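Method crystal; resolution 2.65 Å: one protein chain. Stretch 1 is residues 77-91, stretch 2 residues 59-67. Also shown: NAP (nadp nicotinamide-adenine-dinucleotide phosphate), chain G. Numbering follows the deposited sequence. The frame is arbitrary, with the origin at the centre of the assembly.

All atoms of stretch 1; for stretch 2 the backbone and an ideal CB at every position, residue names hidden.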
# COMPACT_ATOMS: atom_id res chain seq x y z
N ASP A 77 6.14 -6.68 18.94
CA ASP A 77 6.14 -8.09 18.57
C ASP A 77 5.01 -8.38 17.59
O ASP A 77 5.20 -9.11 16.62
CB ASP A 77 6.04 -9.02 19.78
CG ASP A 77 7.26 -8.94 20.69
OD1 ASP A 77 8.20 -8.20 20.37
OD2 ASP A 77 7.28 -9.66 21.71
N LEU A 78 3.85 -7.78 17.84
CA LEU A 78 2.69 -7.98 16.99
C LEU A 78 2.89 -7.38 15.59
O LEU A 78 2.32 -7.87 14.62
CB LEU A 78 1.44 -7.39 17.65
CG LEU A 78 0.11 -7.55 16.91
CD1 LEU A 78 -0.19 -9.03 16.66
CD2 LEU A 78 -1.02 -6.91 17.71
N ALA A 79 3.70 -6.32 15.49
CA ALA A 79 3.98 -5.68 14.21
C ALA A 79 4.84 -6.62 13.38
O ALA A 79 4.59 -6.81 12.18
CB ALA A 79 4.69 -4.37 14.42
N TYR A 80 5.86 -7.19 14.02
CA TYR A 80 6.75 -8.13 13.35
C TYR A 80 6.10 -9.46 13.03
O TYR A 80 6.21 -9.95 11.90
CB TYR A 80 8.06 -8.36 14.13
CG TYR A 80 9.06 -7.24 14.00
CD1 TYR A 80 10.06 -7.32 13.03
CD2 TYR A 80 9.02 -6.10 14.79
CE1 TYR A 80 10.98 -6.32 12.86
CE2 TYR A 80 9.95 -5.08 14.62
CZ TYR A 80 10.93 -5.20 13.65
OH TYR A 80 11.87 -4.22 13.45
N VAL A 81 5.42 -10.06 14.00
CA VAL A 81 4.76 -11.34 13.76
C VAL A 81 3.94 -11.29 12.49
O VAL A 81 4.06 -12.16 11.64
CB VAL A 81 3.86 -11.77 14.95
CG1 VAL A 81 3.11 -13.06 14.62
CG2 VAL A 81 4.69 -11.95 16.21
N ILE A 82 3.12 -10.25 12.35
CA ILE A 82 2.28 -10.11 11.16
C ILE A 82 3.04 -9.71 9.91
O ILE A 82 3.02 -10.42 8.93
CB ILE A 82 1.16 -9.06 11.37
CG1 ILE A 82 0.24 -9.45 12.52
CG2 ILE A 82 0.33 -8.92 10.09
CD1 ILE A 82 -0.46 -10.76 12.31
N ASN A 83 3.71 -8.55 9.96
CA ASN A 83 4.46 -8.04 8.81
C ASN A 83 5.74 -8.77 8.41
O ASN A 83 6.02 -8.91 7.21
CB ASN A 83 4.77 -6.55 9.02
CG ASN A 83 3.52 -5.68 9.02
OD1 ASN A 83 2.43 -6.14 8.67
ND2 ASN A 83 3.68 -4.42 9.38
N ALA A 84 6.53 -9.21 9.39
CA ALA A 84 7.78 -9.91 9.09
C ALA A 84 7.57 -11.42 8.96
O ALA A 84 7.66 -11.97 7.86
CB ALA A 84 8.80 -9.61 10.17
N ILE A 85 7.30 -12.07 10.09
CA ILE A 85 7.09 -13.52 10.12
C ILE A 85 6.00 -13.92 9.13
O ILE A 85 6.11 -14.94 8.46
CB ILE A 85 6.73 -14.02 11.54
CG1 ILE A 85 7.85 -13.68 12.53
CG2 ILE A 85 6.49 -15.53 11.55
CD1 ILE A 85 9.19 -14.24 12.15
N GLY A 86 4.96 -13.10 9.03
CA GLY A 86 3.87 -13.37 8.11
C GLY A 86 4.32 -13.43 6.66
O GLY A 86 3.90 -14.30 5.90
N ALA A 87 5.17 -12.48 6.27
CA ALA A 87 5.68 -12.44 4.90
C ALA A 87 6.62 -13.61 4.67
O ALA A 87 6.72 -14.14 3.56
CB ALA A 87 6.41 -11.12 4.65
N ARG A 88 7.30 -14.03 5.72
CA ARG A 88 8.24 -15.14 5.65
C ARG A 88 7.47 -16.45 5.37
O ARG A 88 7.90 -17.26 4.55
CB ARG A 88 9.08 -15.16 6.93
CG ARG A 88 10.19 -16.21 7.05
CD ARG A 88 9.68 -17.62 7.16
NE ARG A 88 8.79 -17.73 8.31
CZ ARG A 88 9.18 -17.96 9.56
NH1 ARG A 88 8.28 -18.04 10.52
NH2 ARG A 88 10.47 -18.09 9.85
N ASN A 89 6.33 -16.63 6.04
CA ASN A 89 5.50 -17.83 5.86
C ASN A 89 4.91 -17.89 4.45
O ASN A 89 4.89 -18.95 3.82
CB ASN A 89 4.35 -17.85 6.88
CG ASN A 89 4.83 -17.90 8.31
OD1 ASN A 89 6.00 -18.15 8.58
ND2 ASN A 89 3.91 -17.70 9.25
N VAL A 90 4.40 -16.76 3.97
CA VAL A 90 3.82 -16.70 2.63
C VAL A 90 4.92 -16.87 1.59
O VAL A 90 4.66 -17.37 0.49
CB VAL A 90 3.06 -15.37 2.40
CG1 VAL A 90 2.58 -15.26 0.96
CG2 VAL A 90 1.90 -15.25 3.38
N ALA A 91 6.14 -16.48 1.95
CA ALA A 91 7.28 -16.61 1.05
C ALA A 91 7.60 -18.08 0.88
O ALA A 91 7.73 -18.57 -0.25
CB ALA A 91 8.47 -15.86 1.60
N UNK A 59 -0.02 -17.06 -8.99
CA UNK A 59 0.29 -15.75 -8.43
C UNK A 59 -0.28 -15.57 -7.03
O UNK A 59 -1.31 -16.14 -6.69
CB UNK A 59 -0.24 -14.65 -9.35
N UNK A 60 0.42 -14.79 -6.21
CA UNK A 60 -0.02 -14.52 -4.85
C UNK A 60 0.20 -13.05 -4.54
O UNK A 60 1.34 -12.58 -4.47
CB UNK A 60 0.72 -15.41 -3.84
N UNK A 61 -0.90 -12.33 -4.37
CA UNK A 61 -0.83 -10.91 -4.05
C UNK A 61 -1.00 -10.82 -2.55
O UNK A 61 -2.10 -10.96 -2.02
CB UNK A 61 -1.88 -10.09 -4.80
N UNK A 62 0.11 -10.60 -1.86
CA UNK A 62 0.11 -10.51 -0.42
C UNK A 62 -0.24 -9.11 0.08
O UNK A 62 0.61 -8.21 0.08
CB UNK A 62 1.48 -10.93 0.12
N UNK A 63 -1.48 -8.94 0.52
CA UNK A 63 -1.94 -7.64 1.03
C UNK A 63 -2.06 -7.63 2.55
O UNK A 63 -2.12 -6.56 3.16
CB UNK A 63 -3.29 -7.28 0.41
N UNK A 64 -2.11 -8.81 3.16
CA UNK A 64 -2.23 -8.93 4.62
C UNK A 64 -1.13 -8.14 5.33
O UNK A 64 0.04 -8.17 4.92
CB UNK A 64 -2.17 -10.40 5.04
N UNK A 65 -1.50 -7.43 6.39
CA UNK A 65 -0.55 -6.63 7.16
C UNK A 65 -1.18 -5.91 8.34
O UNK A 65 -2.41 -5.73 8.41
CB UNK A 65 0.12 -5.60 6.24
N UNK A 66 -0.33 -5.50 9.28
CA UNK A 66 -0.74 -4.78 10.48
C UNK A 66 -0.44 -3.33 10.12
O UNK A 66 0.70 -2.88 10.22
CB UNK A 66 -0.02 -5.25 11.75
N UNK A 67 -1.47 -2.61 9.68
CA UNK A 67 -1.33 -1.21 9.27
C UNK A 67 -1.70 -0.16 10.33
O UNK A 67 -2.24 0.89 9.99
CB UNK A 67 -2.20 -0.98 8.03
PA NAP G . -5.67 -2.73 5.64
O1A NAP G . -5.33 -2.71 7.11
O2A NAP G . -7.07 -2.36 5.20
O5B NAP G . -5.34 -4.19 5.04
C5B NAP G . -4.62 -5.17 5.78
C4B NAP G . -5.52 -6.39 5.98
O4B NAP G . -4.75 -7.48 6.51
C3B NAP G . -6.66 -6.11 6.96
O3B NAP G . -7.93 -6.37 6.37
C2B NAP G . -6.41 -7.06 8.11
O2B NAP G . -7.62 -7.56 8.67
C1B NAP G . -5.57 -8.15 7.47
N9A NAP G . -4.83 -8.96 8.47
C8A NAP G . -4.45 -8.59 9.71
N7A NAP G . -3.84 -9.64 10.31
C5A NAP G . -3.86 -10.67 9.44
C6A NAP G . -3.37 -12.07 9.48
N6A NAP G . -2.74 -12.55 10.59
N1A NAP G . -3.56 -12.85 8.40
C2A NAP G . -4.19 -12.37 7.30
N3A NAP G . -4.64 -11.10 7.25
C4A NAP G . -4.49 -10.24 8.29
O3 NAP G . -4.61 -1.80 4.85
PN NAP G . -4.41 -1.85 3.24
O1N NAP G . -4.04 -0.46 2.78
O2N NAP G . -5.55 -2.59 2.59
O5D NAP G . -3.11 -2.78 3.09
C5D NAP G . -2.45 -2.91 1.83
C4D NAP G . -0.94 -2.95 2.01
O4D NAP G . -0.36 -1.69 1.65
C3D NAP G . -0.51 -3.25 3.44
O3D NAP G . 0.37 -4.37 3.47
C2D NAP G . 0.20 -2.00 3.92
O2D NAP G . 1.32 -2.35 4.73
C1D NAP G . 0.61 -1.29 2.63
N1N NAP G . 0.65 0.17 2.76
C2N NAP G . -0.46 0.86 3.10
C3N NAP G . -0.43 2.24 3.22
C7N NAP G . -1.69 2.98 3.60
O7N NAP G . -2.69 2.33 3.87
N7N NAP G . -1.71 4.31 3.63
C4N NAP G . 0.76 2.92 2.97
C5N NAP G . 1.88 2.20 2.62
C6N NAP G . 1.80 0.82 2.52
P2B NAP G . -8.15 -7.02 10.09
O1X NAP G . -9.55 -7.59 10.17
O2X NAP G . -7.19 -7.61 11.10
O3X NAP G . -8.09 -5.52 9.98

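Position 59 has extended backbone angles (-132/148), and its ideal CB has nothing of the helix within 5.5 Å. Stretch 1 therefore sets no limit beyond the preference of a strand for beta-branched or other apolar residues; the deposited residue is Ile-59.

At position 60 CA-to-CB points toward the helix, with the ideal CB 5.2 Å from Val-90 CG1. That gap leaves room for a medium apolar side chain, so valine, isoleucine or leucine would suit. Ile-60 occupies it, and its CG2 packs 4.1 Å from Val-90 CG1.

Position 61 alternates, as a strand should: its CB points away, and apolar or polar residues would be equally compatible with stretch 1. It is Ile-61.

Position 62 again points toward the helix, its ideal CB 4.5 Å from Val-90 CG1. Beyond it lies Gly-86, where the absent side chain leaves backbone exposed on this side. A flat ring or a long apolar chain would fit. The residue is His-62, with chi1 t (-174°), whose ring reaches along the helix: CE1 lies 3.3 Å from Val-90 CG2 and 4.1 Å from Gly-86 O, and NE2 is 4.3 Å from Ala-87 CA. These contacts meet the ring obliquely.

Position 63 leaves the strand, and its ideal CB has no helix atom within 5.5 Å, so many residues would do. Its O accepts a weak hydrogen bond from NAP O3D (3.3 Å) whatever the side chain; it is Cys-63.

Position 64 likewise has no helix atom within 5.5 Å of its ideal CB. The adenine of the dinucleotide lies close to that CB, and a small side chain suits. Ala-64 places CB 3.4 Å from NAP N3A.

At position 65 the ideal CB lies sideways, only 3.4 Å from Asn-83 OD1, and NAP O3D is also close. Confinement between helix and ligand favours a small residue, alanine or glycine. Ala-65 it is: CB sits 3.1 Å from NAP O3D, and its N donates to NAP O4B (3.3 Å).

Position 66 points toward the helix, its ideal CB 4.0 Å from both Ile-82 CB and Asn-83 OD1. Asn-83 reads the backbone here, whatever the side chain, proline excepted: N of residue 66 donates to Asn-83 OD1 (2.9 Å, 172°), while Asn-83 ND2 donates weakly to O of residue 66 (3.5 Å). Leu-78 and Ala-79 lie farther along, suiting a large apolar or aromatic group. Tyr-66, chi1 t, sends its ring past Ala-79, with CE1 3.7 Å from Leu-78 CD2 and CD2 4.3 Å from Ala-79 CA.

Position 67 turns away from the helix and toward the NAP diphosphate, favouring a short hydrogen-bond donor such as serine or threonine. Thr-67 OG1 donates to NAP O1A at 2.7 Å.

Stretch 2 59-67: IIIHCAAYT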
# COMPACT_ATOMS: atom_id res chain seq x y z
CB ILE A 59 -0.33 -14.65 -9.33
CG1 ILE A 59 -0.02 -14.93 -10.80
CG2 ILE A 59 0.18 -13.27 -8.92
CD1 ILE A 59 -0.63 -13.93 -11.76
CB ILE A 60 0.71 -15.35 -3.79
CG1 ILE A 60 0.47 -16.84 -3.99
CG2 ILE A 60 0.23 -14.96 -2.40
CD1 ILE A 60 1.13 -17.71 -2.94
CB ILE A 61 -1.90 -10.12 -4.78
CG1 ILE A 61 -1.79 -10.36 -6.28
CG2 ILE A 61 -1.76 -8.65 -4.44
CD1 ILE A 61 -2.83 -9.65 -7.10
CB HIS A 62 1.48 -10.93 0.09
CG HIS A 62 1.57 -11.02 1.57
ND1 HIS A 62 1.26 -12.18 2.26
CD2 HIS A 62 1.95 -10.12 2.50
CE1 HIS A 62 1.44 -11.98 3.55
NE2 HIS A 62 1.86 -10.74 3.73
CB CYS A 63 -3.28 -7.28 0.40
SG CYS A 63 -3.25 -7.18 -1.40
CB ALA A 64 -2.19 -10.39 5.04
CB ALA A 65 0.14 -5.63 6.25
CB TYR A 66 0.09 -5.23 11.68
CG TYR A 66 -0.25 -4.56 12.98
CD1 TYR A 66 -1.22 -5.08 13.82
CD2 TYR A 66 0.40 -3.40 13.38
CE1 TYR A 66 -1.55 -4.47 15.02
CE2 TYR A 66 0.09 -2.78 14.57
CZ TYR A 66 -0.89 -3.32 15.39
OH TYR A 66 -1.20 -2.70 16.59
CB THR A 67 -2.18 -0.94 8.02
OG1 THR A 67 -3.56 -1.14 8.33
CG2 THR A 67 -1.77 -1.88 6.89
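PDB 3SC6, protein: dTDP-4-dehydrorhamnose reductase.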